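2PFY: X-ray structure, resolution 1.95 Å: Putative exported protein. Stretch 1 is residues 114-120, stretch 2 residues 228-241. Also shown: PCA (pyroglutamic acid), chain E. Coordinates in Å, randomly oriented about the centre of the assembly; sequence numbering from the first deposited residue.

Stretch 1 114-120: LVYGSPW
Stretch 2 (228-241) AVLDAGAKAEIRGW

Strand 114-119 lies along helix 228-241, nearly parallel: the axes run 4° apart in the same N-to-C sense and approach to 6.8 Å. Register is set by Tyr116 CA to Gly233 CA (5.0 Å), Gly117 CA to Glu237 CA (5.4 Å) and Ser118 CA to Gly240 CA (4.8 Å). Extended phi/psi such as -157/164 at Tyr116 meets regular helix near -62/-45; Val115 is at -89/-59. The stretches bury 521 Å², both sides summed.

Glycines permit this closeness. An ideal CB on Gly233 would sit 2.9 Å from Val115 CG1, and one on Gly240 1.8 Å from Ser118 OG; both would clash.

One direct hydrogen bond crosses: Gly117 N donates to Glu237 OE1 at 2.9 Å and 166°, reached by a t,t side chain with chi3 -31°. Glu237 CA returns a CH contact to Gly117 O at 3.3 Å. Ser118 OG, chi1 m, donates back to Gly117 O (2.8 Å), satisfying the hydroxyl beside Gly240. Water 1 lies 2.9 Å from Val115 O and 3.0 Å from Leu230 O.

Two CH-pi contacts each place one carbon over a ring face, all four residues buried. Ala236 CB, pointing toward the strand, stands 3.4 Å from the Tyr116 (p, 84°) ring centroid, 6° off its normal. Pro119 CD lies 3.5 Å from the Trp241 (m, 84°) five-membered ring centroid. Val115 CG1 packs 4.0 Å from Val229 CG1, both t.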

# COMPACT_ATOMS: atom_id res chain seq x y z
N LEU A 114 7.14 -8.71 -11.43
CA LEU A 114 6.73 -8.65 -10.04
C LEU A 114 7.72 -9.46 -9.23
O LEU A 114 7.84 -10.66 -9.41
CB LEU A 114 5.28 -9.18 -9.90
CG LEU A 114 4.52 -9.48 -8.57
CD1 LEU A 114 5.05 -8.80 -7.32
CD2 LEU A 114 3.02 -9.19 -8.78
N VAL A 115 8.48 -8.78 -8.37
CA VAL A 115 9.50 -9.44 -7.58
C VAL A 115 8.88 -9.93 -6.25
O VAL A 115 8.92 -11.14 -5.95
CB VAL A 115 10.72 -8.52 -7.35
CG1 VAL A 115 11.73 -9.18 -6.42
CG2 VAL A 115 11.35 -8.09 -8.71
N TYR A 116 8.33 -9.02 -5.45
CA TYR A 116 7.65 -9.47 -4.22
C TYR A 116 6.63 -8.43 -3.75
O TYR A 116 6.67 -7.30 -4.21
CB TYR A 116 8.67 -9.83 -3.11
CG TYR A 116 9.26 -8.62 -2.37
CD1 TYR A 116 8.58 -8.01 -1.29
CD2 TYR A 116 10.51 -8.10 -2.75
CE1 TYR A 116 9.14 -6.87 -0.63
CE2 TYR A 116 11.10 -7.00 -2.07
CZ TYR A 116 10.38 -6.40 -1.02
OH TYR A 116 10.93 -5.33 -0.38
N GLY A 117 5.72 -8.86 -2.86
CA GLY A 117 4.73 -8.02 -2.20
C GLY A 117 4.90 -8.00 -0.69
O GLY A 117 5.53 -8.90 -0.10
N SER A 118 4.36 -6.97 -0.03
CA SER A 118 4.25 -6.97 1.43
C SER A 118 3.10 -6.06 1.76
O SER A 118 2.81 -5.13 1.00
CB SER A 118 5.53 -6.47 2.11
OG SER A 118 6.56 -7.43 1.99
N PRO A 119 2.39 -6.37 2.86
CA PRO A 119 1.22 -5.57 3.20
C PRO A 119 1.55 -4.39 4.12
O PRO A 119 2.48 -4.46 4.94
CB PRO A 119 0.32 -6.59 3.93
CG PRO A 119 1.34 -7.44 4.70
CD PRO A 119 2.54 -7.54 3.76
N TRP A 120 0.82 -3.31 3.95
CA TRP A 120 0.65 -2.30 5.00
C TRP A 120 -0.23 -2.93 6.11
O TRP A 120 -0.87 -3.97 5.90
CB TRP A 120 -0.09 -1.09 4.41
CG TRP A 120 0.77 -0.25 3.54
CD1 TRP A 120 0.93 -0.33 2.17
CD2 TRP A 120 1.59 0.82 3.99
NE1 TRP A 120 1.79 0.65 1.75
CE2 TRP A 120 2.21 1.37 2.84
CE3 TRP A 120 1.87 1.37 5.26
CZ2 TRP A 120 3.08 2.46 2.92
CZ3 TRP A 120 2.75 2.45 5.34
CH2 TRP A 120 3.34 2.99 4.18
N ALA A 228 18.59 -15.54 -7.77
CA ALA A 228 18.88 -14.94 -6.49
C ALA A 228 17.91 -13.76 -6.17
O ALA A 228 17.41 -13.63 -5.02
CB ALA A 228 20.36 -14.50 -6.40
N VAL A 229 17.59 -12.95 -7.17
CA VAL A 229 16.65 -11.82 -6.95
C VAL A 229 15.27 -12.34 -6.56
O VAL A 229 14.61 -11.84 -5.59
CB VAL A 229 16.54 -10.93 -8.20
CG1 VAL A 229 15.36 -9.88 -8.07
CG2 VAL A 229 17.85 -10.21 -8.44
N LEU A 230 14.80 -13.33 -7.31
CA LEU A 230 13.50 -13.91 -7.01
C LEU A 230 13.45 -14.56 -5.62
O LEU A 230 12.46 -14.40 -4.91
CB LEU A 230 13.01 -14.84 -8.12
CG LEU A 230 12.75 -14.14 -9.47
CD1 LEU A 230 12.18 -15.13 -10.47
CD2 LEU A 230 11.77 -12.98 -9.33
N ASP A 231 14.52 -15.24 -5.22
CA ASP A 231 14.59 -15.92 -3.92
C ASP A 231 14.67 -14.88 -2.80
O ASP A 231 14.02 -15.02 -1.74
CB ASP A 231 15.83 -16.84 -3.87
CG ASP A 231 15.68 -18.09 -4.76
OD1 ASP A 231 14.58 -18.34 -5.33
OD2 ASP A 231 16.69 -18.82 -4.89
N ALA A 232 15.49 -13.86 -3.00
CA ALA A 232 15.55 -12.79 -2.00
C ALA A 232 14.16 -12.12 -1.88
O ALA A 232 13.72 -11.78 -0.77
CB ALA A 232 16.66 -11.80 -2.32
N GLY A 233 13.45 -12.01 -3.00
CA GLY A 233 12.09 -11.48 -3.02
C GLY A 233 11.14 -12.34 -2.20
O GLY A 233 10.35 -11.84 -1.39
N ALA A 234 11.22 -13.65 -2.41
CA ALA A 234 10.40 -14.60 -1.65
C ALA A 234 10.60 -14.41 -0.13
O ALA A 234 9.64 -14.38 0.62
CB ALA A 234 10.73 -16.09 -2.09
N LYS A 235 11.86 -14.28 0.31
CA LYS A 235 12.20 -14.06 1.71
C LYS A 235 11.64 -12.72 2.20
O LYS A 235 11.17 -12.61 3.34
CB LYS A 235 13.73 -14.07 1.89
CG LYS A 235 14.36 -15.50 2.06
CD LYS A 235 15.82 -15.41 2.60
CE LYS A 235 15.94 -15.47 4.17
NZ LYS A 235 16.09 -14.14 4.93
N ALA A 236 11.71 -11.71 1.34
CA ALA A 236 11.14 -10.39 1.65
C ALA A 236 9.61 -10.42 1.83
O ALA A 236 9.07 -9.74 2.70
CB ALA A 236 11.56 -9.34 0.60
N GLU A 237 8.93 -11.20 1.00
CA GLU A 237 7.49 -11.29 1.06
C GLU A 237 7.08 -11.92 2.41
O GLU A 237 6.17 -11.42 3.10
CB GLU A 237 6.95 -12.06 -0.16
CG GLU A 237 5.41 -12.21 -0.22
CD GLU A 237 4.86 -12.30 -1.63
OE1 GLU A 237 5.45 -11.69 -2.56
OE2 GLU A 237 3.84 -13.00 -1.82
N ILE A 238 7.77 -12.99 2.78
CA ILE A 238 7.53 -13.66 4.07
C ILE A 238 7.82 -12.68 5.23
O ILE A 238 6.99 -12.54 6.14
CB ILE A 238 8.34 -14.99 4.20
CG1 ILE A 238 7.88 -15.99 3.12
CG2 ILE A 238 8.23 -15.57 5.65
CD1 ILE A 238 8.91 -17.10 2.80
N ARG A 239 8.98 -12.03 5.19
CA ARG A 239 9.40 -11.08 6.23
C ARG A 239 8.36 -9.96 6.33
O ARG A 239 8.01 -9.51 7.44
CB ARG A 239 10.79 -10.52 5.87
CG ARG A 239 11.43 -9.59 6.88
CD ARG A 239 12.73 -8.91 6.29
NE ARG A 239 13.48 -9.92 5.65
CZ ARG A 239 13.97 -9.93 4.42
NH1 ARG A 239 13.95 -8.89 3.57
NH2 ARG A 239 14.55 -11.04 4.10
N GLY A 240 7.88 -9.51 5.17
CA GLY A 240 6.94 -8.37 5.11
C GLY A 240 5.63 -8.69 5.80
O GLY A 240 5.14 -7.91 6.62
N TRP A 241 5.05 -9.84 5.44
CA TRP A 241 3.86 -10.33 6.11
C TRP A 241 4.04 -10.56 7.62
O TRP A 241 3.16 -10.19 8.40
CB TRP A 241 3.31 -11.61 5.42
CG TRP A 241 2.55 -11.25 4.19
CD1 TRP A 241 3.08 -11.01 2.92
CD2 TRP A 241 1.16 -11.00 4.10
NE1 TRP A 241 2.07 -10.64 2.07
CE2 TRP A 241 0.89 -10.62 2.76
CE3 TRP A 241 0.10 -11.05 5.02
CZ2 TRP A 241 -0.41 -10.32 2.32
CZ3 TRP A 241 -1.20 -10.74 4.58
CH2 TRP A 241 -1.44 -10.38 3.25
N PCA E . 0.15 4.17 4.17
CA PCA E . 0.17 4.58 2.74
CB PCA E . -0.77 3.71 1.95
CG PCA E . -1.43 2.80 2.94
CD PCA E . -0.80 3.12 4.25
OE PCA E . -1.04 2.51 5.29
C PCA E . -0.23 6.04 2.61
O PCA E . -0.07 6.70 1.58
OXT PCA E . -0.74 6.58 3.57
O HOH W 1 9.76 -13.95 -6.02